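Local coordinates for protein putative aldo/keto reductase (Salmonella enterica subsp. enterica serovar Typhimurium, PDB 4R9O) that probably acts as an NADP-dependent oxidoreductase of the aldo/keto reductase family, built on a TIM barrel, at residues V52-I57 with L81-K86; C87-T92 with I130-P135; W212-G217 with V248-I253; V8-Q13 with T178-Q183. All coordinates share one frame; numbering follows the deposited sequence.

Contact 1. Residues V52-I57 with L81-K86; sequences VDHADI and LQIVTK
Asp53 and Lys86 meet at the C-terminal mouth of a TIM barrel, where the neighbouring parallel strands 51-53 and 82-90 deliver them to the probable catalytic end. Asp53 holds its carboxylate anti to the backbone N (chi1 -178°). Lys86 runs straight through its middle torsions and bends only at the last (chi4 66°), crossing the Asp53 side chain at about a right angle. Its NZ forms a salt bridge with Asp53 OD2 at 2.8 Å, on the syn side and 24° out of the carboxylate plane. The same NZ bonds to His54 O at 3.0 Å from above the carbonyl plane, and also to Tyr58 OH, so three oxygens grip it. Asp53 OD1 takes a separate bond from Gln183 NE2. Beneath this site the strands are joined by a parallel ladder: Val52 N to Gln82 O, Val84 N to Val52 O, and His54 N to Val84 O at 2.7 Å. Beyond the end of strand 51-53, Asp56 N still reaches Lys86 O at 3.1 Å, which ties the start of the loop to the next strand. On the outer side Val52 CG2 lies 3.9 Å from Ile83 CG1, and Val52 CG1 lies 4.0 Å from Leu81 CD2, just before the strand; helix 34-46 packs on Val52 and Leu81. With Tyr58 the probable proton donor, the Asp-Lys-Tyr cluster is consistent with the active site of aldo/keto reductases.

Contact 2. Residues C87-T92 with I130-P135; sequences CGIATT and IHRPDP
The His131 ring carries Ile89 CD1 over one face and a water at its edge, in plane with it, at the C-terminal end of the TIM barrel, where strand 125-130 gives way to a loop and the end of strand 82-90 pairs with strand 101-102. Ile89 is fully extended beyond its first torsion (chi2 176°), which carries CD1 to 3.5 Å from the ring centroid, 17° off the normal: a CH-pi contact displaced toward the rim. The same methyl lies beside the Arg132 guanidinium at an oblique approach. The water is 2.9 Å from His131 ND1 and accepts a bond from Ile89 N at 3.0 Å, so one molecule ties the imidazole to the opposite backbone and helps fix its rotation. The other nitrogen, NE2, bonds to Glu224 of a second subunit, which places this histidine at a subunit interface as well as near Tyr58, the probable proton donor. A histidine here is consistent with the tetrad of aldo/keto reductases. Arg132 packs on Asn162, a likely NADP-binding residue. Below the ring the strands pair in parallel at Cys87 and Ile130, whose side chains both pack on Ile109 of helix 106-119, and His131 N donates to Cys87 O at 2.9 Å.

Contact 3. Residues W212-G217 with V248-I253; sequences WSCLGG and VVYAWI
Gly216 N donates to Ser213 O at 2.9 Å, closing a type I beta turn whose two central residues, Cys214 and Leu215, rest on Val249, Tyr250 and Ile253 of helix 245-254. No hydrogen bond crosses between turn and helix; the contact rests on van der Waals packing. Cys214 points its side chain at the helix, and CB meets two side chains three residues apart, at roughly a right angle to each other: Ile253 CD1 at 3.5 Å, tighter than usual for two carbons, and Tyr250 CE1 at 3.7 Å. Ile253 reaches this place by an extended chain (chi2 174°), its tip also touching Cys214 SG. The two branches of Leu215 go to neighbouring helix residues. Its CD2 branch meets Val249 CG1 at 3.6 Å, while CD1 lies 3.9 Å from Tyr250 OH, the leucine and tyrosine side chains crossing at about a right angle. Val249 sets CG1 anti to its backbone N (chi1 173°), which aims that methyl at both the leucine branch and Cys214 O. This carbonyl oxygen, only 3.2 Å from Val249 CG1, is buried with no polar partner in the model. Cys214 and Tyr250 share Pro262 of strand 261-264 as a further neighbour, and Val249 also leans on Leu233 of helix 227-240. The helix thus backs the loop that leaves strand 210-212. All six residues from Trp212 to Gly217 probably belong to the NADP site, in keeping with the cofactor-binding loop at the C-terminal end of an aldo/keto reductase barrel.

Contact 4. Residues V8-Q13 with T178-Q183; sequences VTIAPQ and TLATNQ
Ile10 places CG1 between its backbone N and carbonyl carbon (chi1 71°) and then stretches out (chi2 178°), which drives CD1 down onto Ala180. The contact joins the N-terminal beta-hairpin, formed by strand 7-9 and the antiparallel strand 16-23, to the run leading into barrel strand 182-185. It lies at the N-terminal end of the TIM barrel, the end that such a hairpin closes in many aldo/keto reductases. Ile10 CD1 is 3.7 Å from Ala180 CB and 3.2 Å from Ala180 O, a carbonyl oxygen buried here without a polar partner in the model. Behind them Ile10 packs on Leu261 of strand 261-264 and Ala180 on Met127 of strand 125-130. Leu179 instead turns away from the hairpin, toward Phe168 of helix 165-173. At the outer margin the packing gives way to polar groups. Pro12 and Gln13 are each modelled in two conformers, and Gln13 is exposed and poorly ordered; in the conformer given, its bent chain crosses Thr178 at about a right angle and NE2 makes a weak, doubtful bond of 2.9 Å to Thr178 OG1. Further in, Ala11 turns its methyl toward Ala180, so two hydrophobic side chains crowd one peptide oxygen: Ala11 CB lies 3.6 Å from Ala180 O and 4.2 Å from Ala180 CB.

Contacts 1, 2 and 3 are buried, whereas contact 4 runs from a buried apolar patch out to the solvent-exposed Gln13. Contacts 1 and 2 share strand 82-90 and follow one another along it: both add probable active-site side chains to parallel backbone pairing, and they touch where Lys86 CD and Ala55 CB pack on His131. Contact 3, which no hydrogen bond crosses, packs a helix against the probable cofactor loop, and its Trp212 ring approaches Arg132 of contact 2. Contact 4 closes the far end of the barrel, yet Gln183 O in its second segment packs against Trp212 NE1 of contact 3. Contacts 1, 2 and 3 all reach a second subunit, contact 2 a third as well, while no other chain touches contact 4.

Contact 1. Residues V52-I57 with L81-K86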
loop_
_atom_site.group_PDB
_atom_site.type_symbol
_atom_site.label_atom_id
_atom_site.label_comp_id
_atom_site.label_asym_id
_atom_site.label_seq_id
_atom_site.Cartn_x
_atom_site.Cartn_y
_atom_site.Cartn_z
ATOM N N VAL C 52 1.541 15.789 34.895
ATOM C CA VAL C 52 0.608 14.667 34.828
ATOM C C VAL C 52 -0.358 14.842 33.653
ATOM O O VAL C 52 -0.782 15.955 33.317
ATOM C CB VAL C 52 -0.191 14.494 36.143
ATOM C CG1 VAL C 52 0.760 14.221 37.332
ATOM C CG2 VAL C 52 -1.043 15.711 36.421
ATOM N N ASP C 53 -0.696 13.729 33.025
ATOM C CA ASP C 53 -1.444 13.772 31.781
ATOM C C ASP C 53 -2.814 13.116 31.933
ATOM O O ASP C 53 -2.916 11.953 32.326
ATOM C CB ASP C 53 -0.634 13.101 30.666
ATOM C CG ASP C 53 -1.343 13.150 29.329
ATOM O OD1 ASP C 53 -1.258 14.198 28.652
ATOM O OD2 ASP C 53 -1.991 12.145 28.972
ATOM N N HIS C 54 -3.856 13.883 31.621
ATOM C CA HIS C 54 -5.255 13.452 31.730
ATOM C C HIS C 54 -6.018 13.678 30.424
ATOM O O HIS C 54 -5.481 14.266 29.489
ATOM C CB HIS C 54 -5.965 14.208 32.861
ATOM C CG HIS C 54 -5.586 13.733 34.235
ATOM N ND1 HIS C 54 -6.224 12.685 34.853
ATOM C CD2 HIS C 54 -4.630 14.160 35.090
ATOM C CE1 HIS C 54 -5.674 12.481 36.043
ATOM N NE2 HIS C 54 -4.705 13.365 36.210
ATOM N N ALA C 55 -7.278 13.239 30.382
ATOM C CA ALA C 55 -8.189 13.594 29.285
ATOM C C ALA C 55 -9.619 13.451 29.768
ATOM O O ALA C 55 -9.891 12.651 30.656
ATOM C CB ALA C 55 -7.954 12.724 28.046
ATOM N N ASP C 56 -10.536 14.209 29.188
ATOM C CA ASP C 56 -11.924 14.111 29.630
ATOM C C ASP C 56 -12.461 12.674 29.478
ATOM O O ASP C 56 -13.135 12.167 30.372
ATOM C CB ASP C 56 -12.809 15.122 28.882
ATOM C CG ASP C 56 -12.801 14.931 27.363
ATOM O OD1 ASP C 56 -11.856 14.315 26.816
ATOM O OD2 ASP C 56 -13.755 15.426 26.724
ATOM N N ILE C 57 -12.120 12.002 28.381
ATOM C CA ILE C 57 -12.706 10.690 28.096
ATOM C C ILE C 57 -12.131 9.499 28.892
ATOM O O ILE C 57 -12.780 8.450 28.980
ATOM C CB ILE C 57 -12.568 10.338 26.601
ATOM C CG1 ILE C 57 -11.093 10.200 26.225
ATOM C CG2 ILE C 57 -13.267 11.374 25.723
ATOM C CD1 ILE C 57 -10.863 9.247 25.066
ATOM N N LEU C 81 2.122 20.399 40.939
ATOM C CA LEU C 81 1.907 19.661 39.699
ATOM C C LEU C 81 1.694 20.579 38.501
ATOM O O LEU C 81 1.206 21.701 38.638
ATOM C CB LEU C 81 0.692 18.741 39.828
ATOM C CG LEU C 81 0.638 17.711 40.962
ATOM C CD1 LEU C 81 -0.811 17.335 41.281
ATOM C CD2 LEU C 81 1.439 16.484 40.570
ATOM N N GLN C 82 2.065 20.093 37.323
ATOM C CA GLN C 82 1.591 20.688 36.080
ATOM C C GLN C 82 0.565 19.719 35.510
ATOM O O GLN C 82 0.889 18.576 35.183
ATOM C CB GLN C 82 2.725 20.942 35.083
ATOM C CG GLN C 82 3.799 21.889 35.582
ATOM C CD GLN C 82 4.778 21.176 36.484
ATOM O OE1 GLN C 82 5.172 21.693 37.536
ATOM N NE2 GLN C 82 5.163 19.968 36.087
ATOM N N ILE C 83 -0.679 20.164 35.424
ATOM C CA ILE C 83 -1.743 19.299 34.958
ATOM C C ILE C 83 -2.092 19.559 33.505
ATOM O O ILE C 83 -2.398 20.683 33.108
ATOM C CB ILE C 83 -3.008 19.450 35.792
ATOM C CG1 ILE C 83 -2.680 19.200 37.266
ATOM C CG2 ILE C 83 -4.072 18.477 35.277
ATOM C CD1 ILE C 83 -3.857 19.380 38.193
ATOM N N VAL C 84 -2.035 18.492 32.724
ATOM C CA VAL C 84 -2.347 18.547 31.307
ATOM C C VAL C 84 -3.600 17.727 31.090
ATOM O O VAL C 84 -3.683 16.588 31.554
ATOM C CB VAL C 84 -1.209 17.982 30.430
ATOM C CG1 VAL C 84 -1.593 18.064 28.935
ATOM C CG2 VAL C 84 0.118 18.704 30.689
ATOM N N THR C 85 -4.583 18.292 30.399
ATOM C CA THR C 85 -5.735 17.491 30.022
ATOM C C THR C 85 -6.165 17.791 28.585
ATOM O O THR C 85 -5.547 18.616 27.902
ATOM C CB THR C 85 -6.914 17.692 30.996
ATOM O OG1 THR C 85 -7.917 16.703 30.727
ATOM C CG2 THR C 85 -7.502 19.093 30.875
ATOM N N LYS C 86 -7.191 17.085 28.117
ATOM C CA LYS C 86 -7.565 17.129 26.707
ATOM C C LYS C 86 -9.062 17.065 26.505
ATOM O O LYS C 86 -9.790 16.610 27.381
ATOM C CB LYS C 86 -6.931 15.970 25.922
ATOM C CG LYS C 86 -5.550 15.542 26.336
ATOM C CD LYS C 86 -5.074 14.419 25.420
ATOM C CE LYS C 86 -3.792 13.780 25.918
ATOM N NZ LYS C 86 -3.986 13.060 27.211
#

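Contact 2. Residues C87-T92 with I130-P135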
loop_
_atom_site.group_PDB
_atom_site.type_symbol
_atom_site.label_atom_id
_atom_site.label_comp_id
_atom_site.label_asym_id
_atom_site.label_seq_id
_atom_site.Cartn_x
_atom_site.Cartn_y
_atom_site.Cartn_z
ATOM N N CYS C 87 -9.501 17.497 25.324
ATOM C CA CYS C 87 -10.878 17.339 24.880
ATOM C C CYS C 87 -10.896 17.203 23.356
ATOM O O CYS C 87 -9.884 17.454 22.699
ATOM C CB CYS C 87 -11.745 18.519 25.323
ATOM S SG CYS C 87 -11.356 20.094 24.523
ATOM N N GLY C 88 -12.035 16.800 22.800
ATOM C CA GLY C 88 -12.156 16.649 21.361
ATOM C C GLY C 88 -12.743 15.320 20.930
ATOM O O GLY C 88 -13.316 15.203 19.842
ATOM N N ILE C 89 -12.636 14.312 21.788
ATOM C CA ILE C 89 -13.215 13.015 21.457
ATOM C C ILE C 89 -14.547 12.791 22.189
ATOM O O ILE C 89 -14.721 13.199 23.341
ATOM C CB ILE C 89 -12.226 11.880 21.772
ATOM C CG1 ILE C 89 -10.912 12.106 21.008
ATOM C CG2 ILE C 89 -12.822 10.521 21.416
ATOM C CD1 ILE C 89 -9.834 11.091 21.327
ATOM N N ALA C 90 -15.500 12.181 21.491
ATOM C CA ALA C 90 -16.777 11.805 22.088
ATOM C C ALA C 90 -16.960 10.289 21.995
ATOM O O ALA C 90 -16.983 9.736 20.896
ATOM C CB ALA C 90 -17.918 12.532 21.405
ATOM N N THR C 91 -17.052 9.619 23.142
ATOM C CA THR C 91 -17.132 8.155 23.159
ATOM C C THR C 91 -18.531 7.695 23.536
ATOM O O THR C 91 -19.349 8.487 24.016
ATOM C CB THR C 91 -16.102 7.515 24.144
ATOM O OG1 THR C 91 -16.574 7.612 25.495
ATOM C CG2 THR C 91 -14.743 8.193 24.031
ATOM N N THR C 92 -18.807 6.413 23.315
ATOM C CA THR C 92 -20.125 5.862 23.611
ATOM C C THR C 92 -20.290 5.554 25.098
ATOM O O THR C 92 -21.257 4.917 25.490
ATOM C CB THR C 92 -20.396 4.574 22.815
ATOM O OG1 THR C 92 -19.319 3.650 23.027
ATOM C CG2 THR C 92 -20.505 4.881 21.329
ATOM N N ILE C 130 -6.120 19.671 22.202
ATOM C CA ILE C 130 -7.051 19.011 21.297
ATOM C C ILE C 130 -6.564 17.571 21.127
ATOM O O ILE C 130 -5.436 17.323 20.667
ATOM C CB ILE C 130 -7.140 19.709 19.910
ATOM C CG1 ILE C 130 -7.339 21.219 20.070
ATOM C CG2 ILE C 130 -8.273 19.098 19.070
ATOM C CD1 ILE C 130 -8.706 21.599 20.680
ATOM N N HIS C 131 -7.419 16.627 21.501
ATOM C CA HIS C 131 -7.027 15.229 21.656
ATOM C C HIS C 131 -6.672 14.569 20.326
ATOM O O HIS C 131 -5.721 13.778 20.230
ATOM C CB HIS C 131 -8.164 14.465 22.336
ATOM C CG HIS C 131 -7.727 13.232 23.073
ATOM N ND1 HIS C 131 -8.476 12.671 24.080
ATOM C CD2 HIS C 131 -6.624 12.455 22.938
ATOM C CE1 HIS C 131 -7.853 11.599 24.545
ATOM N NE2 HIS C 131 -6.730 11.445 23.868
ATOM N N ARG C 132 -7.432 14.917 19.296
ATOM C CA ARG C 132 -7.223 14.322 17.987
ATOM C C ARG C 132 -7.623 15.309 16.885
ATOM O O ARG C 132 -8.494 16.159 17.100
ATOM C CB ARG C 132 -8.001 13.001 17.873
ATOM C CG ARG C 132 -7.091 11.845 17.412
ATOM C CD ARG C 132 -7.467 10.456 17.914
ATOM N NE ARG C 132 -6.411 9.904 18.765
ATOM C CZ ARG C 132 -6.615 9.197 19.878
ATOM N NH1 ARG C 132 -7.847 8.901 20.270
ATOM N NH2 ARG C 132 -5.585 8.754 20.588
ATOM N N PRO C 133 -6.971 15.213 15.712
ATOM C CA PRO C 133 -7.380 16.069 14.597
ATOM C C PRO C 133 -8.761 15.668 14.086
ATOM O O PRO C 133 -9.035 14.500 13.825
ATOM C CB PRO C 133 -6.299 15.828 13.547
ATOM C CG PRO C 133 -5.742 14.495 13.858
ATOM C CD PRO C 133 -5.813 14.371 15.364
ATOM N N ASP C 134 -9.623 16.664 13.971
ATOM C CA ASP C 134 -11.010 16.487 13.597
ATOM C C ASP C 134 -11.211 17.057 12.191
ATOM O O ASP C 134 -10.943 18.229 11.967
ATOM C CB ASP C 134 -11.872 17.188 14.648
ATOM C CG ASP C 134 -13.334 17.294 14.270
ATOM O OD1 ASP C 134 -13.837 16.485 13.464
ATOM O OD2 ASP C 134 -13.991 18.190 14.839
ATOM N N PRO C 135 -11.650 16.228 11.230
ATOM C CA PRO C 135 -11.879 16.750 9.875
ATOM C C PRO C 135 -12.839 17.943 9.882
ATOM O O PRO C 135 -12.776 18.774 8.979
ATOM C CB PRO C 135 -12.500 15.562 9.137
ATOM C CG PRO C 135 -13.103 14.731 10.230
ATOM C CD PRO C 135 -12.122 14.841 11.354
HETATM O O HOH W 1 -11.031 14.095 24.274
#

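Contact 3. Residues W212-G217 with V248-I253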
loop_
_atom_site.group_PDB
_atom_site.type_symbol
_atom_site.label_atom_id
_atom_site.label_comp_id
_atom_site.label_asym_id
_atom_site.label_seq_id
_atom_site.Cartn_x
_atom_site.Cartn_y
_atom_site.Cartn_z
ATOM N N TRP C 212 3.457 9.193 23.757
ATOM C CA TRP C 212 2.639 8.139 24.346
ATOM C C TRP C 212 2.860 6.798 23.633
ATOM O O TRP C 212 3.466 6.735 22.546
ATOM C CB TRP C 212 1.145 8.543 24.376
ATOM C CG TRP C 212 0.486 8.858 23.068
ATOM C CD1 TRP C 212 0.476 10.064 22.420
ATOM C CD2 TRP C 212 -0.307 7.969 22.267
ATOM N NE1 TRP C 212 -0.261 9.973 21.258
ATOM C CE2 TRP C 212 -0.750 8.698 21.141
ATOM C CE3 TRP C 212 -0.684 6.626 22.389
ATOM C CZ2 TRP C 212 -1.533 8.123 20.140
ATOM C CZ3 TRP C 212 -1.470 6.061 21.394
ATOM C CH2 TRP C 212 -1.884 6.811 20.286
ATOM N N SER C 213 2.399 5.731 24.287
ATOM C CA SER C 213 2.641 4.344 23.875
ATOM C C SER C 213 4.124 4.016 23.704
ATOM O O SER C 213 4.523 3.296 22.785
ATOM C CB SER C 213 1.874 4.029 22.593
ATOM O OG SER C 213 0.575 3.573 22.919
ATOM N N CYS C 214 4.927 4.510 24.639
ATOM C CA CYS C 214 6.369 4.357 24.589
ATOM C C CYS C 214 6.816 2.896 24.556
ATOM O O CYS C 214 7.851 2.576 23.983
ATOM C CB CYS C 214 6.993 5.080 25.782
ATOM S SG CYS C 214 6.735 6.882 25.750
ATOM N N LEU C 215 6.021 2.010 25.148
ATOM C CA LEU C 215 6.346 0.589 25.184
ATOM C C LEU C 215 5.482 -0.228 24.219
ATOM O O LEU C 215 5.239 -1.419 24.441
ATOM C CB LEU C 215 6.195 0.053 26.606
ATOM C CG LEU C 215 7.128 0.714 27.629
ATOM C CD1 LEU C 215 6.914 0.139 29.023
ATOM C CD2 LEU C 215 8.586 0.584 27.211
ATOM N N GLY C 216 5.018 0.421 23.156
ATOM C CA GLY C 216 4.316 -0.270 22.090
ATOM C C GLY C 216 2.860 -0.556 22.395
ATOM O O GLY C 216 2.275 -1.462 21.819
ATOM N N GLY C 217 2.277 0.210 23.312
ATOM C CA GLY C 217 0.877 0.041 23.660
ATOM C C GLY C 217 0.583 -1.329 24.247
ATOM O O GLY C 217 -0.508 -1.873 24.063
ATOM N N VAL C 248 15.939 0.703 28.496
ATOM C CA VAL C 248 16.553 0.775 27.177
ATOM C C VAL C 248 15.598 1.459 26.195
ATOM O O VAL C 248 15.994 2.368 25.480
ATOM C CB VAL C 248 16.948 -0.626 26.664
ATOM C CG1 VAL C 248 17.582 -0.537 25.270
ATOM C CG2 VAL C 248 17.906 -1.294 27.653
ATOM N N VAL C 249 14.336 1.041 26.189
ATOM C CA VAL C 249 13.336 1.649 25.309
ATOM C C VAL C 249 13.164 3.146 25.595
ATOM O O VAL C 249 13.139 3.953 24.674
ATOM C CB VAL C 249 11.970 0.954 25.441
ATOM C CG1 VAL C 249 10.902 1.703 24.639
ATOM C CG2 VAL C 249 12.072 -0.503 24.999
ATOM N N TYR C 250 13.043 3.524 26.866
ATOM C CA TYR C 250 12.921 4.948 27.209
ATOM C C TYR C 250 14.157 5.738 26.748
ATOM O O TYR C 250 14.042 6.861 26.246
ATOM C CB TYR C 250 12.700 5.129 28.719
ATOM C CG TYR C 250 11.299 4.757 29.186
ATOM C CD1 TYR C 250 10.172 5.210 28.508
ATOM C CD2 TYR C 250 11.110 3.947 30.299
ATOM C CE1 TYR C 250 8.886 4.864 28.936
ATOM C CE2 TYR C 250 9.840 3.592 30.730
ATOM C CZ TYR C 250 8.732 4.052 30.049
ATOM O OH TYR C 250 7.478 3.693 30.492
ATOM N N ALA C 251 15.337 5.147 26.926
ATOM C CA ALA C 251 16.590 5.782 26.532
ATOM C C ALA C 251 16.608 5.988 25.021
ATOM O O ALA C 251 17.082 7.008 24.524
ATOM C CB ALA C 251 17.788 4.939 26.985
ATOM N N TRP C 252 16.049 5.018 24.303
ATOM C CA TRP C 252 15.960 5.048 22.847
ATOM C C TRP C 252 15.113 6.224 22.361
ATOM O O TRP C 252 15.448 6.889 21.375
ATOM C CB TRP C 252 15.371 3.726 22.346
ATOM C CG TRP C 252 15.340 3.557 20.852
ATOM C CD1 TRP C 252 16.298 2.967 20.078
ATOM C CD2 TRP C 252 14.290 3.956 19.958
ATOM N NE1 TRP C 252 15.920 2.989 18.757
ATOM C CE2 TRP C 252 14.690 3.591 18.655
ATOM C CE3 TRP C 252 13.062 4.610 20.130
ATOM C CZ2 TRP C 252 13.900 3.838 17.531
ATOM C CZ3 TRP C 252 12.272 4.858 19.006
ATOM C CH2 TRP C 252 12.701 4.475 17.725
ATOM N N ILE C 253 14.001 6.451 23.056
ATOM C CA ILE C 253 13.092 7.554 22.767
ATOM C C ILE C 253 13.723 8.908 23.109
ATOM O O ILE C 253 13.638 9.864 22.333
ATOM C CB ILE C 253 11.774 7.383 23.558
ATOM C CG1 ILE C 253 10.964 6.211 22.997
ATOM C CG2 ILE C 253 10.950 8.664 23.548
ATOM C CD1 ILE C 253 9.730 5.889 23.816
#

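Contact 4. Residues V8-Q13 with T178-Q183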
loop_
_atom_site.group_PDB
_atom_site.type_symbol
_atom_site.label_atom_id
_atom_site.label_comp_id
_atom_site.label_asym_id
_atom_site.label_seq_id
_atom_site.Cartn_x
_atom_site.Cartn_y
_atom_site.Cartn_z
ATOM N N VAL C 8 12.242 20.675 32.104
ATOM C CA VAL C 8 12.478 21.103 30.735
ATOM C C VAL C 8 11.435 22.123 30.301
ATOM O O VAL C 8 10.267 22.028 30.670
ATOM C CB VAL C 8 12.473 19.897 29.754
ATOM C CG1 VAL C 8 13.664 18.980 30.007
ATOM C CG2 VAL C 8 11.176 19.117 29.852
ATOM N N THR C 9 11.869 23.124 29.547
ATOM C CA THR C 9 10.931 24.034 28.904
ATOM C C THR C 9 10.481 23.401 27.592
ATOM O O THR C 9 11.296 23.167 26.708
ATOM C CB THR C 9 11.562 25.413 28.652
ATOM O OG1 THR C 9 12.077 25.927 29.886
ATOM C CG2 THR C 9 10.529 26.384 28.099
ATOM N N ILE C 10 9.188 23.120 27.460
ATOM C CA ILE C 10 8.733 22.302 26.339
ATOM C C ILE C 10 8.587 23.071 25.027
ATOM O O ILE C 10 8.571 22.465 23.958
ATOM C CB ILE C 10 7.402 21.618 26.665
ATOM C CG1 ILE C 10 6.268 22.647 26.700
ATOM C CG2 ILE C 10 7.517 20.883 27.999
ATOM C CD1 ILE C 10 4.921 22.048 26.960
ATOM N N ALA C 11 8.511 24.398 25.100
ATOM C CA ALA C 11 8.325 25.234 23.914
ATOM C C ALA C 11 8.798 26.651 24.236
ATOM O O ALA C 11 8.872 27.001 25.415
ATOM C CB ALA C 11 6.856 25.221 23.495
ATOM N N PRO C 12 9.083 27.460 23.198
ATOM C CA PRO C 12 9.273 28.901 23.401
ATOM C C PRO C 12 8.036 29.524 24.053
ATOM O O PRO C 12 6.919 29.296 23.575
ATOM C CB PRO C 12 9.487 29.438 21.979
ATOM C CG PRO C 12 9.992 28.263 21.205
ATOM C CD PRO C 12 9.313 27.065 21.795
ATOM N N GLN C 13 8.250 30.280 25.133
ATOM C CA GLN C 13 7.185 30.855 25.966
ATOM C C GLN C 13 6.372 29.778 26.697
ATOM O O GLN C 13 5.381 30.087 27.363
ATOM C CB GLN C 13 6.233 31.728 25.138
ATOM C CG GLN C 13 6.890 32.574 24.052
ATOM C CD GLN C 13 6.207 32.399 22.704
ATOM O OE1 GLN C 13 5.005 32.642 22.565
ATOM N NE2 GLN C 13 6.968 31.960 21.708
ATOM N N THR C 178 2.214 30.436 21.169
ATOM C CA THR C 178 2.755 29.205 20.603
ATOM C C THR C 178 2.094 27.949 21.157
ATOM O O THR C 178 1.968 27.799 22.373
ATOM C CB THR C 178 4.257 29.095 20.878
ATOM O OG1 THR C 178 4.892 30.328 20.529
ATOM C CG2 THR C 178 4.872 27.932 20.093
ATOM N N LEU C 179 1.687 27.043 20.267
ATOM C CA LEU C 179 1.246 25.716 20.691
ATOM C C LEU C 179 2.415 25.034 21.402
ATOM O O LEU C 179 3.538 25.009 20.894
ATOM C CB LEU C 179 0.754 24.894 19.497
ATOM C CG LEU C 179 -0.618 25.296 18.933
ATOM C CD1 LEU C 179 -0.935 24.547 17.623
ATOM C CD2 LEU C 179 -1.694 25.046 19.970
ATOM N N ALA C 180 2.177 24.498 22.592
ATOM C CA ALA C 180 3.311 24.122 23.419
ATOM C C ALA C 180 3.721 22.665 23.242
ATOM O O ALA C 180 4.767 22.250 23.745
ATOM C CB ALA C 180 3.008 24.416 24.870
ATOM N N THR C 181 2.904 21.884 22.540
ATOM C CA THR C 181 3.274 20.504 22.241
ATOM C C THR C 181 2.360 19.873 21.199
ATOM O O THR C 181 1.243 20.345 20.940
ATOM C CB THR C 181 3.252 19.589 23.499
ATOM O OG1 THR C 181 4.054 18.426 23.258
ATOM C CG2 THR C 181 1.836 19.138 23.817
ATOM N N ASN C 182 2.860 18.792 20.616
ATOM C CA ASN C 182 2.060 17.891 19.805
ATOM C C ASN C 182 2.357 16.521 20.371
ATOM O O ASN C 182 3.441 15.976 20.170
ATOM C CB ASN C 182 2.422 17.997 18.318
ATOM C CG ASN C 182 1.506 17.166 17.405
ATOM O OD1 ASN C 182 0.501 16.588 17.843
ATOM N ND2 ASN C 182 1.846 17.131 16.109
ATOM N N GLN C 183 1.419 16.016 21.154
ATOM C CA GLN C 183 1.564 14.747 21.834
ATOM C C GLN C 183 1.380 13.613 20.830
ATOM O O GLN C 183 0.316 13.486 20.217
ATOM C CB GLN C 183 0.548 14.655 22.984
ATOM C CG GLN C 183 0.800 13.516 23.933
ATOM C CD GLN C 183 -0.151 13.514 25.114
ATOM O OE1 GLN C 183 -0.899 12.553 25.317
ATOM N NE2 GLN C 183 -0.095 14.570 25.927
#